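Local coordinates for protein eukaryotic translation initiation factor 2A (Schizosaccharomyces pombe, PDB 3WJ9) that probably acts early in translation of a few specific mRNAs by directing methionyl-tRNAi to the 40S ribosomal subunit, and is represented here by its beta-propeller region, at residues Ile33-Arg38 / Thr53-Val58; Val57-Thr62 / Thr69-Ala74; Ala37-Tyr42 / Leu401-Trp406; Ala74-Leu79 / Leu88-Arg93. All blocks are in the same frame, centred on the assembly; numbering follows the deposited sequence.

Interaction 1 of 4, residues Ile33-Arg38 / Thr53-Val58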
loop_
_atom_site.group_PDB
_atom_site.type_symbol
_atom_site.label_atom_id
_atom_site.label_comp_id
_atom_site.label_asym_id
_atom_site.label_seq_id
_atom_site.Cartn_x
_atom_site.Cartn_y
_atom_site.Cartn_z
ATOM N N ILE A 33 -6.007 -24.147 -5.493
ATOM C CA ILE A 33 -5.076 -25.265 -5.644
ATOM C C ILE A 33 -5.310 -26.309 -4.551
ATOM O O ILE A 33 -5.913 -26.008 -3.519
ATOM C CB ILE A 33 -3.591 -24.793 -5.588
ATOM C CG1 ILE A 33 -3.367 -23.557 -6.454
ATOM C CG2 ILE A 33 -2.634 -25.883 -6.056
ATOM C CD1 ILE A 33 -1.949 -23.028 -6.372
ATOM N N SER A 34 -4.851 -27.534 -4.803
ATOM C CA SER A 34 -4.791 -28.594 -3.801
ATOM C C SER A 34 -4.291 -28.095 -2.449
ATOM O O SER A 34 -4.920 -28.327 -1.417
ATOM C CB SER A 34 -3.885 -29.724 -4.295
ATOM O OG SER A 34 -3.714 -30.718 -3.301
ATOM N N GLU A 35 -3.154 -27.408 -2.466
ATOM C CA GLU A 35 -2.571 -26.856 -1.251
ATOM C C GLU A 35 -3.430 -25.731 -0.688
ATOM O O GLU A 35 -4.067 -24.997 -1.441
ATOM C CB GLU A 35 -1.159 -26.336 -1.523
ATOM C CG GLU A 35 -0.233 -27.311 -2.216
ATOM C CD GLU A 35 0.451 -28.260 -1.254
ATOM O OE1 GLU A 35 1.561 -28.735 -1.576
ATOM O OE2 GLU A 35 -0.115 -28.532 -0.176
ATOM N N PRO A 36 -3.449 -25.593 0.647
ATOM C CA PRO A 36 -4.122 -24.449 1.268
ATOM C C PRO A 36 -3.413 -23.147 0.915
ATOM O O PRO A 36 -2.184 -23.122 0.858
ATOM C CB PRO A 36 -4.017 -24.751 2.766
ATOM C CG PRO A 36 -2.821 -25.637 2.886
ATOM C CD PRO A 36 -2.829 -26.480 1.645
ATOM N N ALA A 37 -4.172 -22.086 0.667
ATOM C CA ALA A 37 -3.579 -20.798 0.329
ATOM C C ALA A 37 -2.966 -20.151 1.566
ATOM O O ALA A 37 -3.455 -20.338 2.682
ATOM C CB ALA A 37 -4.613 -19.880 -0.294
ATOM N N ARG A 38 -1.893 -19.394 1.364
ATOM C CA ARG A 38 -1.183 -18.752 2.465
ATOM C C ARG A 38 -1.102 -17.243 2.270
ATOM O O ARG A 38 -0.723 -16.507 3.182
ATOM C CB ARG A 38 0.224 -19.331 2.606
ATOM C CG ARG A 38 1.084 -19.154 1.368
ATOM C CD ARG A 38 2.519 -19.562 1.634
ATOM N NE ARG A 38 2.651 -20.990 1.901
ATOM C CZ ARG A 38 3.760 -21.564 2.357
ATOM N NH1 ARG A 38 4.837 -20.829 2.603
ATOM N NH2 ARG A 38 3.791 -22.870 2.573
ATOM N N THR A 53 0.166 -20.720 -2.569
ATOM C CA THR A 53 0.145 -21.948 -1.796
ATOM C C THR A 53 1.585 -22.425 -1.675
ATOM O O THR A 53 2.486 -21.823 -2.261
ATOM C CB THR A 53 -0.734 -23.031 -2.445
ATOM O OG1 THR A 53 -0.095 -23.536 -3.624
ATOM C CG2 THR A 53 -2.106 -22.475 -2.798
ATOM N N ALA A 54 1.809 -23.493 -0.919
ATOM C CA ALA A 54 3.158 -24.007 -0.716
ATOM C C ALA A 54 3.813 -24.423 -2.030
ATOM O O ALA A 54 4.979 -24.120 -2.277
ATOM C CB ALA A 54 3.135 -25.178 0.250
ATOM N N THR A 55 3.052 -25.111 -2.874
ATOM C CA THR A 55 3.596 -25.683 -4.098
ATOM C C THR A 55 3.733 -24.662 -5.226
ATOM O O THR A 55 4.771 -24.593 -5.885
ATOM C CB THR A 55 2.721 -26.855 -4.594
ATOM O OG1 THR A 55 2.532 -27.794 -3.529
ATOM C CG2 THR A 55 3.376 -27.564 -5.766
ATOM N N GLN A 56 2.683 -23.875 -5.447
ATOM C CA GLN A 56 2.573 -23.046 -6.646
ATOM C C GLN A 56 1.971 -21.659 -6.398
ATOM O O GLN A 56 1.658 -21.294 -5.264
ATOM C CB GLN A 56 1.733 -23.784 -7.695
ATOM C CG GLN A 56 2.282 -25.138 -8.109
ATOM C CD GLN A 56 1.285 -26.000 -8.861
ATOM O OE1 GLN A 56 0.217 -25.539 -9.255
ATOM N NE2 GLN A 56 1.625 -27.274 -9.041
ATOM N N VAL A 57 1.836 -20.883 -7.473
ATOM C CA VAL A 57 1.146 -19.596 -7.433
ATOM C C VAL A 57 0.226 -19.477 -8.648
ATOM O O VAL A 57 0.668 -19.646 -9.783
ATOM C CB VAL A 57 2.127 -18.403 -7.414
ATOM C CG1 VAL A 57 1.373 -17.090 -7.578
ATOM C CG2 VAL A 57 2.936 -18.393 -6.129
ATOM N N VAL A 58 -1.048 -19.185 -8.409
ATOM C CA VAL A 58 -2.033 -19.168 -9.488
ATOM C C VAL A 58 -2.597 -17.775 -9.752
ATOM O O VAL A 58 -2.991 -17.063 -8.829
ATOM C CB VAL A 58 -3.195 -20.138 -9.188
ATOM C CG1 VAL A 58 -4.418 -19.801 -10.023
ATOM C CG2 VAL A 58 -2.758 -21.562 -9.451
#
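Ile33 reaches in beside Thr53 and Val58, and this is the tightly packed part of the contact. Its CD1 lies 3.5 Å from Val58 CG2, and the two side chains slide past each other in opposite directions. CD1 also meets Thr53 OG1 at 3.4 Å. Ile33 CG1 is anti to the carbonyl carbon (chi1 -46°), which brings it within 3.7 Å of Val58 CG2. Tyr51 of the neighbouring strand 48-53 packs on both Ile33 and Val58. Thr53 is buried between Ile33 and Glu35, whose CB sits 3.5 Å from Thr53 CB. The same hydroxyl also bonds within its own segment: Thr53 OG1 donates to Gln56 O at 3.3 Å, from 43° above the carbonyl plane. Thr53 N donates to the same oxygen at 3.1 Å, so two bonds pin Gln56 O and close the turn.

The other end is looser and more open to solvent. Thr55 is exposed, and the side chain of Glu35 crosses it at about a right angle. The guanidinium of Arg38 lies obliquely by Ala54, with NH2 3.3 Å from Ala54 CB, while NH1 makes a weak hydrogen bond to Thr76 O. The run into strand 37-42 is thus folded over the turn that joins strands 48-53 and 57-61. All three strands belong to one four-stranded antiparallel blade of the beta-propeller.

Interaction 2 of 4, residues Val57-Thr62 / Thr69-Ala74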
loop_
_atom_site.group_PDB
_atom_site.type_symbol
_atom_site.label_atom_id
_atom_site.label_comp_id
_atom_site.label_asym_id
_atom_site.label_seq_id
_atom_site.Cartn_x
_atom_site.Cartn_y
_atom_site.Cartn_z
ATOM N N VAL A 57 1.836 -20.883 -7.473
ATOM C CA VAL A 57 1.146 -19.596 -7.433
ATOM C C VAL A 57 0.226 -19.477 -8.648
ATOM O O VAL A 57 0.668 -19.646 -9.783
ATOM C CB VAL A 57 2.127 -18.403 -7.414
ATOM C CG1 VAL A 57 1.373 -17.090 -7.578
ATOM C CG2 VAL A 57 2.936 -18.393 -6.129
ATOM N N VAL A 58 -1.048 -19.185 -8.409
ATOM C CA VAL A 58 -2.033 -19.168 -9.488
ATOM C C VAL A 58 -2.597 -17.775 -9.752
ATOM O O VAL A 58 -2.991 -17.063 -8.829
ATOM C CB VAL A 58 -3.195 -20.138 -9.188
ATOM C CG1 VAL A 58 -4.418 -19.801 -10.023
ATOM C CG2 VAL A 58 -2.758 -21.562 -9.451
ATOM N N ILE A 59 -2.622 -17.395 -11.026
ATOM C CA ILE A 59 -3.181 -16.118 -11.447
ATOM C C ILE A 59 -4.500 -16.328 -12.191
ATOM O O ILE A 59 -4.546 -17.020 -13.211
ATOM C CB ILE A 59 -2.201 -15.350 -12.350
ATOM C CG1 ILE A 59 -0.842 -15.220 -11.659
ATOM C CG2 ILE A 59 -2.767 -13.987 -12.707
ATOM C CD1 ILE A 59 0.176 -14.427 -12.450
ATOM N N ASN A 60 -5.570 -15.727 -11.679
ATOM C CA ASN A 60 -6.898 -15.894 -12.259
ATOM C C ASN A 60 -7.424 -14.625 -12.925
ATOM O O ASN A 60 -6.869 -13.541 -12.749
ATOM C CB ASN A 60 -7.889 -16.348 -11.184
ATOM C CG ASN A 60 -7.490 -17.659 -10.536
ATOM O OD1 ASN A 60 -6.755 -17.678 -9.550
ATOM N ND2 ASN A 60 -7.979 -18.763 -11.085
ATOM N N ASP A 61 -8.498 -14.776 -13.696
ATOM C CA ASP A 61 -9.211 -13.644 -14.282
ATOM C C ASP A 61 -10.389 -13.275 -13.389
ATOM O O ASP A 61 -11.288 -14.083 -13.175
ATOM C CB ASP A 61 -9.691 -13.977 -15.698
ATOM C CG ASP A 61 -10.541 -12.875 -16.303
ATOM O OD1 ASP A 61 -10.311 -11.690 -15.981
ATOM O OD2 ASP A 61 -11.447 -13.198 -17.100
ATOM N N THR A 62 -10.387 -12.049 -12.877
ATOM C CA THR A 62 -11.381 -11.625 -11.893
ATOM C C THR A 62 -12.807 -11.558 -12.437
ATOM O O THR A 62 -13.756 -11.359 -11.678
ATOM C CB THR A 62 -11.023 -10.247 -11.309
ATOM O OG1 THR A 62 -11.120 -9.250 -12.334
ATOM C CG2 THR A 62 -9.614 -10.261 -10.748
ATOM N N THR A 69 -2.405 -18.309 -15.380
ATOM C CA THR A 69 -0.963 -18.512 -15.347
ATOM C C THR A 69 -0.533 -19.381 -14.173
ATOM O O THR A 69 -1.153 -19.352 -13.108
ATOM C CB THR A 69 -0.226 -17.160 -15.268
ATOM O OG1 THR A 69 -0.702 -16.298 -16.309
ATOM C CG2 THR A 69 1.285 -17.339 -15.410
ATOM N N GLN A 70 0.530 -20.154 -14.374
ATOM C CA GLN A 70 1.092 -20.959 -13.301
ATOM C C GLN A 70 2.556 -20.614 -13.038
ATOM O O GLN A 70 3.393 -20.674 -13.938
ATOM C CB GLN A 70 0.961 -22.446 -13.624
ATOM C CG GLN A 70 1.453 -23.333 -12.509
ATOM C CD GLN A 70 0.807 -22.971 -11.189
ATOM O OE1 GLN A 70 -0.342 -23.322 -10.930
ATOM N NE2 GLN A 70 1.543 -22.256 -10.349
ATOM N N LEU A 71 2.858 -20.254 -11.794
ATOM C CA LEU A 71 4.224 -19.953 -11.388
ATOM C C LEU A 71 4.744 -20.977 -10.386
ATOM O O LEU A 71 4.134 -21.192 -9.337
ATOM C CB LEU A 71 4.305 -18.551 -10.786
ATOM C CG LEU A 71 3.566 -17.451 -11.551
ATOM C CD1 LEU A 71 3.735 -16.112 -10.854
ATOM C CD2 LEU A 71 4.054 -17.383 -12.987
ATOM N N PRO A 72 5.886 -21.608 -10.701
ATOM C CA PRO A 72 6.509 -22.579 -9.797
ATOM C C PRO A 72 7.193 -21.904 -8.612
ATOM O O PRO A 72 8.362 -22.174 -8.339
ATOM C CB PRO A 72 7.530 -23.284 -10.693
ATOM C CG PRO A 72 7.888 -22.267 -11.713
ATOM C CD PRO A 72 6.641 -21.454 -11.957
ATOM N N ALA A 73 6.461 -21.034 -7.921
ATOM C CA ALA A 73 6.985 -20.324 -6.763
ATOM C C ALA A 73 6.563 -21.002 -5.464
ATOM O O ALA A 73 5.385 -21.002 -5.104
ATOM C CB ALA A 73 6.525 -18.877 -6.780
ATOM N N ALA A 74 7.535 -21.575 -4.765
ATOM C CA ALA A 74 7.275 -22.274 -3.513
ATOM C C ALA A 74 7.765 -21.470 -2.314
ATOM O O ALA A 74 8.598 -20.576 -2.459
ATOM C CB ALA A 74 7.931 -23.644 -3.529
#
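The flat carboxamide of Gln70 lies against the backbone of Val57. Val57 O stands above the amide plane, 2.8 Å from Gln70 NE2, but the angle is too poor for a hydrogen bond. Close to that plane, NE2 instead reaches Leu71 O of its own strand in a weak bond. At the other end of the amide, OE1 touches Val58 CG2 at 3.3 Å and accepts a hydrogen bond from Lys67 NZ. Gln70 CG is anti to the backbone N (chi1 -177°), and a bend at chi2 (52°) carries CD back toward Val57.

Below this amide the backbones pair in antiparallel fashion. Val57 and Leu71 form a hydrogen-bonded pair, with both N-to-O distances at 3.0 Å (Val57 N to Leu71 O and Leu71 N to Val57 O). Ile59 and Thr69 form the next such pair; Ile59 N to Thr69 O is 3.2 Å, and the return bond is weak. This is the hairpin of strands 57-61 and 67-71, the last two strands of a four-stranded propeller blade.

Val57, Ile59, Thr69 and Leu71 turn their side chains to the face away from Gln70. Ile59 and Thr69 lie side by side and point the same way, with Ile59 CD1 3.9 Å from Thr69 CB. Thr69 OG1 bonds to Thr111 O. Trp109 of the following sheet packs on Leu71 and Ala73. Pro72 centres an inverse gamma turn, after which Ala73 CB meets Val57 CG2 at 3.7 Å.

Interaction 3 of 4, residues Ala37-Tyr42 / Leu401-Trp406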
loop_
_atom_site.group_PDB
_atom_site.type_symbol
_atom_site.label_atom_id
_atom_site.label_comp_id
_atom_site.label_asym_id
_atom_site.label_seq_id
_atom_site.Cartn_x
_atom_site.Cartn_y
_atom_site.Cartn_z
ATOM N N ALA A 37 -4.172 -22.086 0.667
ATOM C CA ALA A 37 -3.579 -20.798 0.329
ATOM C C ALA A 37 -2.966 -20.151 1.566
ATOM O O ALA A 37 -3.455 -20.338 2.682
ATOM C CB ALA A 37 -4.613 -19.880 -0.294
ATOM N N ARG A 38 -1.893 -19.394 1.364
ATOM C CA ARG A 38 -1.183 -18.752 2.465
ATOM C C ARG A 38 -1.102 -17.243 2.270
ATOM O O ARG A 38 -0.723 -16.507 3.182
ATOM C CB ARG A 38 0.224 -19.331 2.606
ATOM C CG ARG A 38 1.084 -19.154 1.368
ATOM C CD ARG A 38 2.519 -19.562 1.634
ATOM N NE ARG A 38 2.651 -20.990 1.901
ATOM C CZ ARG A 38 3.760 -21.564 2.357
ATOM N NH1 ARG A 38 4.837 -20.829 2.603
ATOM N NH2 ARG A 38 3.791 -22.870 2.573
ATOM N N ASN A 39 -1.458 -16.790 1.073
ATOM C CA ASN A 39 -1.403 -15.375 0.734
ATOM C C ASN A 39 -2.254 -15.092 -0.498
ATOM O O ASN A 39 -2.585 -16.012 -1.247
ATOM C CB ASN A 39 0.044 -14.943 0.497
ATOM C CG ASN A 39 0.216 -13.439 0.528
ATOM O OD1 ASN A 39 -0.625 -12.720 1.066
ATOM N ND2 ASN A 39 1.311 -12.955 -0.045
ATOM N N ALA A 40 -2.614 -13.826 -0.703
ATOM C CA ALA A 40 -3.424 -13.433 -1.854
ATOM C C ALA A 40 -3.369 -11.923 -2.098
ATOM O O ALA A 40 -3.110 -11.152 -1.174
ATOM C CB ALA A 40 -4.865 -13.881 -1.665
ATOM N N CYS A 41 -3.623 -11.509 -3.340
ATOM C CA CYS A 41 -3.640 -10.087 -3.692
ATOM C C CYS A 41 -4.261 -9.804 -5.065
ATOM O O CYS A 41 -4.369 -10.695 -5.910
ATOM C CB CYS A 41 -2.221 -9.512 -3.654
ATOM S SG CYS A 41 -1.082 -10.198 -4.881
ATOM N N TYR A 42 -4.669 -8.551 -5.271
ATOM C CA TYR A 42 -5.168 -8.081 -6.561
ATOM C C TYR A 42 -4.114 -7.235 -7.272
ATOM O O TYR A 42 -3.269 -6.612 -6.626
ATOM C CB TYR A 42 -6.443 -7.243 -6.392
ATOM C CG TYR A 42 -7.731 -8.023 -6.231
ATOM C CD1 TYR A 42 -8.280 -8.736 -7.289
ATOM C CD2 TYR A 42 -8.421 -8.009 -5.028
ATOM C CE1 TYR A 42 -9.466 -9.438 -7.142
ATOM C CE2 TYR A 42 -9.605 -8.705 -4.870
ATOM C CZ TYR A 42 -10.123 -9.418 -5.930
ATOM O OH TYR A 42 -11.303 -10.110 -5.775
ATOM N N LEU A 401 -10.019 -16.044 9.856
ATOM C CA LEU A 401 -9.944 -15.292 8.609
ATOM C C LEU A 401 -8.618 -14.544 8.526
ATOM O O LEU A 401 -8.144 -13.990 9.518
ATOM C CB LEU A 401 -11.112 -14.312 8.497
ATOM C CG LEU A 401 -11.094 -13.367 7.293
ATOM C CD1 LEU A 401 -11.346 -14.127 5.998
ATOM C CD2 LEU A 401 -12.099 -12.242 7.468
ATOM N N TYR A 402 -8.024 -14.526 7.338
ATOM C CA TYR A 402 -6.702 -13.940 7.169
ATOM C C TYR A 402 -6.739 -12.584 6.464
ATOM O O TYR A 402 -6.166 -11.614 6.951
ATOM C CB TYR A 402 -5.796 -14.917 6.421
ATOM C CG TYR A 402 -5.532 -16.177 7.213
ATOM C CD1 TYR A 402 -5.289 -16.113 8.579
ATOM C CD2 TYR A 402 -5.524 -17.425 6.605
ATOM C CE1 TYR A 402 -5.043 -17.250 9.318
ATOM C CE2 TYR A 402 -5.273 -18.573 7.342
ATOM C CZ TYR A 402 -5.038 -18.478 8.698
ATOM O OH TYR A 402 -4.792 -19.609 9.443
ATOM N N GLN A 403 -7.407 -12.513 5.317
ATOM C CA GLN A 403 -7.570 -11.241 4.624
ATOM C C GLN A 403 -8.868 -11.193 3.826
ATOM O O GLN A 403 -9.446 -12.224 3.472
ATOM C CB GLN A 403 -6.388 -10.965 3.692
ATOM C CG GLN A 403 -5.965 -12.141 2.807
ATOM C CD GLN A 403 -4.498 -12.085 2.410
ATOM O OE1 GLN A 403 -3.599 -12.141 3.252
ATOM N NE2 GLN A 403 -4.251 -11.981 1.113
ATOM N N ALA A 404 -9.311 -9.973 3.552
ATOM C CA ALA A 404 -10.530 -9.715 2.801
ATOM C C ALA A 404 -10.459 -8.303 2.237
ATOM O O ALA A 404 -10.336 -7.339 2.989
ATOM C CB ALA A 404 -11.755 -9.882 3.689
ATOM N N PHE A 405 -10.532 -8.176 0.916
ATOM C CA PHE A 405 -10.314 -6.881 0.279
ATOM C C PHE A 405 -11.076 -6.734 -1.032
ATOM O O PHE A 405 -11.299 -7.710 -1.747
ATOM C CB PHE A 405 -8.816 -6.662 0.035
ATOM C CG PHE A 405 -8.081 -7.905 -0.390
ATOM C CD1 PHE A 405 -8.118 -8.333 -1.705
ATOM C CD2 PHE A 405 -7.343 -8.640 0.525
ATOM C CE1 PHE A 405 -7.445 -9.476 -2.101
ATOM C CE2 PHE A 405 -6.666 -9.781 0.137
ATOM C CZ PHE A 405 -6.717 -10.200 -1.178
ATOM N N TRP A 406 -11.468 -5.499 -1.336
ATOM C CA TRP A 406 -12.158 -5.175 -2.580
ATOM C C TRP A 406 -11.294 -5.432 -3.807
ATOM O O TRP A 406 -10.067 -5.335 -3.745
ATOM C CB TRP A 406 -12.590 -3.707 -2.584
ATOM C CG TRP A 406 -13.645 -3.360 -1.590
ATOM C CD1 TRP A 406 -13.501 -2.584 -0.479
ATOM C CD2 TRP A 406 -15.018 -3.759 -1.626
ATOM N NE1 TRP A 406 -14.698 -2.479 0.184
ATOM C CE2 TRP A 406 -15.647 -3.193 -0.499
ATOM C CE3 TRP A 406 -15.777 -4.543 -2.500
ATOM C CZ2 TRP A 406 -16.998 -3.388 -0.223
ATOM C CZ3 TRP A 406 -17.117 -4.735 -2.224
ATOM C CH2 TRP A 406 -17.714 -4.160 -1.096
#
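Phe405 and Tyr42 meet rim to rim where two propeller blades adjoin. Strand 401-406 shares a sheet with the N-terminal strands 6-11 and 15-19, so this blade joins the two ends of the chain, a common way of closing a propeller ring. Strand 37-42 opens the next blade. The two strands run nearly parallel, 12° apart, with axes 8.1 Å from each other, so side chains make the contact.

The rings of Tyr42 and Phe405 have planes at 85° and centroids 5.5 Å apart, and neither lies over the face of the other. Tyr42 CD2 sits at the edge of the Phe405 ring, 3.4 Å from CD1. At the tip of the ring, CZ meets Ala40 CB at 4.1 Å. An alanine in place of Phe405 would probably open a gap between the blades and leave the Tyr42 edge and Ala40 CB without their apolar partner.

Gln403 is the third large contributor. Its NE2 comes 2.7 Å from Ala40 O and 3.4 Å from Ala40 CB, while OE1 is bound by Arg10 NH2. Its amide plane stands at 89° to that of Asn39. The hydroxyl of Tyr42 is hydrogen-bonded to Gln6 OE1 of the closing blade. Past Phe405, the carbonyl oxygen Trp406 O lies obliquely by the Tyr42 ring, 3.4 Å from CD2.

Interaction 4 of 4, residues Ala74-Leu79 / Leu88-Arg93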
loop_
_atom_site.group_PDB
_atom_site.type_symbol
_atom_site.label_atom_id
_atom_site.label_comp_id
_atom_site.label_asym_id
_atom_site.label_seq_id
_atom_site.Cartn_x
_atom_site.Cartn_y
_atom_site.Cartn_z
ATOM N N ALA A 74 7.535 -21.575 -4.765
ATOM C CA ALA A 74 7.275 -22.274 -3.513
ATOM C C ALA A 74 7.765 -21.470 -2.314
ATOM O O ALA A 74 8.598 -20.576 -2.459
ATOM C CB ALA A 74 7.931 -23.644 -3.529
ATOM N N ASN A 75 7.233 -21.793 -1.137
ATOM C CA ASN A 75 7.653 -21.174 0.120
ATOM C C ASN A 75 7.496 -19.654 0.129
ATOM O O ASN A 75 8.192 -18.961 0.867
ATOM C CB ASN A 75 9.109 -21.535 0.424
ATOM C CG ASN A 75 9.393 -23.015 0.252
ATOM O OD1 ASN A 75 8.650 -23.864 0.742
ATOM N ND2 ASN A 75 10.472 -23.330 -0.457
ATOM N N THR A 76 6.585 -19.142 -0.692
ATOM C CA THR A 76 6.374 -17.701 -0.797
ATOM C C THR A 76 5.739 -17.139 0.466
ATOM O O THR A 76 5.041 -17.846 1.188
ATOM C CB THR A 76 5.481 -17.337 -1.999
ATOM O OG1 THR A 76 4.332 -18.190 -2.017
ATOM C CG2 THR A 76 6.246 -17.506 -3.299
ATOM N N TYR A 77 5.993 -15.864 0.734
ATOM C CA TYR A 77 5.380 -15.183 1.866
ATOM C C TYR A 77 4.698 -13.903 1.407
ATOM O O TYR A 77 3.711 -13.469 1.998
ATOM C CB TYR A 77 6.417 -14.855 2.942
ATOM C CG TYR A 77 6.874 -16.034 3.773
ATOM C CD1 TYR A 77 7.525 -17.113 3.192
ATOM C CD2 TYR A 77 6.657 -16.061 5.142
ATOM C CE1 TYR A 77 7.943 -18.189 3.950
ATOM C CE2 TYR A 77 7.072 -17.133 5.909
ATOM C CZ TYR A 77 7.715 -18.193 5.307
ATOM O OH TYR A 77 8.131 -19.264 6.066
ATOM N N GLU A 78 5.242 -13.294 0.357
ATOM C CA GLU A 78 4.732 -12.018 -0.132
ATOM C C GLU A 78 4.558 -12.012 -1.648
ATOM O O GLU A 78 5.300 -12.672 -2.376
ATOM C CB GLU A 78 5.660 -10.875 0.295
ATOM C CG GLU A 78 6.109 -10.955 1.747
ATOM C CD GLU A 78 5.731 -9.730 2.552
ATOM O OE1 GLU A 78 4.892 -8.939 2.074
ATOM O OE2 GLU A 78 6.263 -9.567 3.669
ATOM N N LEU A 79 3.563 -11.263 -2.114
ATOM C CA LEU A 79 3.264 -11.154 -3.536
ATOM C C LEU A 79 3.014 -9.691 -3.895
ATOM O O LEU A 79 2.598 -8.903 -3.046
ATOM C CB LEU A 79 2.051 -12.016 -3.901
ATOM C CG LEU A 79 2.108 -13.512 -3.568
ATOM C CD1 LEU A 79 0.742 -14.156 -3.742
ATOM C CD2 LEU A 79 3.143 -14.224 -4.426
ATOM N N LEU A 88 4.705 -9.807 -11.732
ATOM C CA LEU A 88 4.376 -10.198 -10.368
ATOM C C LEU A 88 5.638 -10.664 -9.649
ATOM O O LEU A 88 6.361 -11.522 -10.148
ATOM C CB LEU A 88 3.312 -11.300 -10.366
ATOM C CG LEU A 88 2.840 -11.854 -9.018
ATOM C CD1 LEU A 88 1.867 -10.897 -8.349
ATOM C CD2 LEU A 88 2.202 -13.222 -9.189
ATOM N N SER A 89 5.902 -10.087 -8.480
ATOM C CA SER A 89 7.094 -10.429 -7.707
ATOM C C SER A 89 6.754 -11.348 -6.537
ATOM O O SER A 89 5.711 -11.196 -5.902
ATOM C CB SER A 89 7.785 -9.158 -7.201
ATOM O OG SER A 89 8.190 -8.331 -8.279
ATOM N N THR A 90 7.640 -12.300 -6.258
ATOM C CA THR A 90 7.406 -13.286 -5.206
ATOM C C THR A 90 8.573 -13.386 -4.226
ATOM O O THR A 90 9.648 -13.849 -4.587
ATOM C CB THR A 90 7.154 -14.690 -5.798
ATOM O OG1 THR A 90 8.306 -15.112 -6.538
ATOM C CG2 THR A 90 5.942 -14.680 -6.716
ATOM N N TRP A 91 8.348 -12.966 -2.983
ATOM C CA TRP A 91 9.354 -13.093 -1.929
ATOM C C TRP A 91 9.304 -14.484 -1.304
ATOM O O TRP A 91 8.272 -14.899 -0.779
ATOM C CB TRP A 91 9.143 -12.028 -0.841
ATOM C CG TRP A 91 10.210 -11.998 0.247
ATOM C CD1 TRP A 91 11.279 -11.162 0.313
ATOM C CD2 TRP A 91 10.279 -12.823 1.419
ATOM N NE1 TRP A 91 12.023 -11.419 1.435
ATOM C CE2 TRP A 91 11.428 -12.435 2.136
ATOM C CE3 TRP A 91 9.489 -13.854 1.928
ATOM C CZ2 TRP A 91 11.805 -13.040 3.333
ATOM C CZ3 TRP A 91 9.864 -14.456 3.120
ATOM C CH2 TRP A 91 11.011 -14.045 3.809
ATOM N N GLU A 92 10.418 -15.205 -1.372
ATOM C CA GLU A 92 10.560 -16.459 -0.639
ATOM C C GLU A 92 11.463 -16.223 0.564
ATOM O O GLU A 92 12.104 -15.177 0.664
ATOM C CB GLU A 92 11.141 -17.560 -1.529
ATOM C CG GLU A 92 10.341 -17.853 -2.785
ATOM C CD GLU A 92 10.971 -18.947 -3.629
ATOM O OE1 GLU A 92 10.404 -19.282 -4.690
ATOM O OE2 GLU A 92 12.031 -19.472 -3.229
ATOM N N ARG A 93 11.516 -17.185 1.477
ATOM C CA ARG A 93 12.425 -17.083 2.611
ATOM C C ARG A 93 13.849 -17.353 2.128
ATOM O O ARG A 93 14.093 -18.346 1.444
ATOM C CB ARG A 93 12.027 -18.054 3.726
ATOM C CG ARG A 93 12.837 -17.887 5.003
ATOM C CD ARG A 93 12.422 -18.871 6.087
ATOM N NE ARG A 93 11.058 -18.647 6.561
ATOM C CZ ARG A 93 10.727 -17.768 7.503
ATOM N NH1 ARG A 93 11.659 -17.018 8.073
ATOM N NH2 ARG A 93 9.461 -17.635 7.875
#
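Tyr77, Trp91 and Arg93 form an aromatic and polar cluster at one end of an antiparallel hairpin. Strands 76-81 and 87-92 are the first two of a four-stranded propeller blade, within repeat WD 1.

The backbones are joined by Tyr77 N to Trp91 O, 2.9 Å and nearly along the C=O axis, and by Trp91 N to Glu78 O at 3.1 Å. Above them, the edge of Trp91 points toward the face of Tyr77 in an offset edge-to-face stack, with planes at 84°. Trp91 CZ3 lies 3.4 Å from Tyr77 CG. Further along the hairpin, Leu79 CD2 meets Thr90 CG2 at 3.6 Å, and Thr90 OG1 is tied to Trp109 NE1.

Glu92 extends under the start of the first segment. Its CG packs 4.1 Å from Thr76 CG2, and its carboxylate lies by Ala74 O, where two acceptors face each other without a hydrogen bond. The side chain also touches Lys107 of the next strand. An alanine at Glu92 would probably leave a gap beside Thr76 CG2 and Ala74 O.

At the exposed end, Arg93 grips Tyr77 OH side-on, with NH2 at 2.8 Å and NE at 3.0 Å. The oxygen lies in the guanidinium plane. Two donors from a cation are likely to draw electron density from the phenol oxygen, which would make its own hydroxyl a better donor, and to hold the Tyr77 ring in place over the Trp91 edge.

Overall arrangement
Interactions 1 and 2 share Val57 and Val58 and build one blade: interaction 1 covers its turn at the partly exposed rim, while interaction 2 is the buried pairing of its last two strands. Interaction 3 uses the first strand of that blade but faces the closing blade, with an aromatic rim contact in place of backbone bonds. Interaction 4 lies in the following blade. There backbone pairing resembles that of interaction 2, yet its far end is exposed and polar. Leu88 of interaction 4 packs on Ile59 and Leu71 of interaction 2, so apolar side chains join these blades. Arg38 and Asn39 of interaction 3 also come close to residues 76-79.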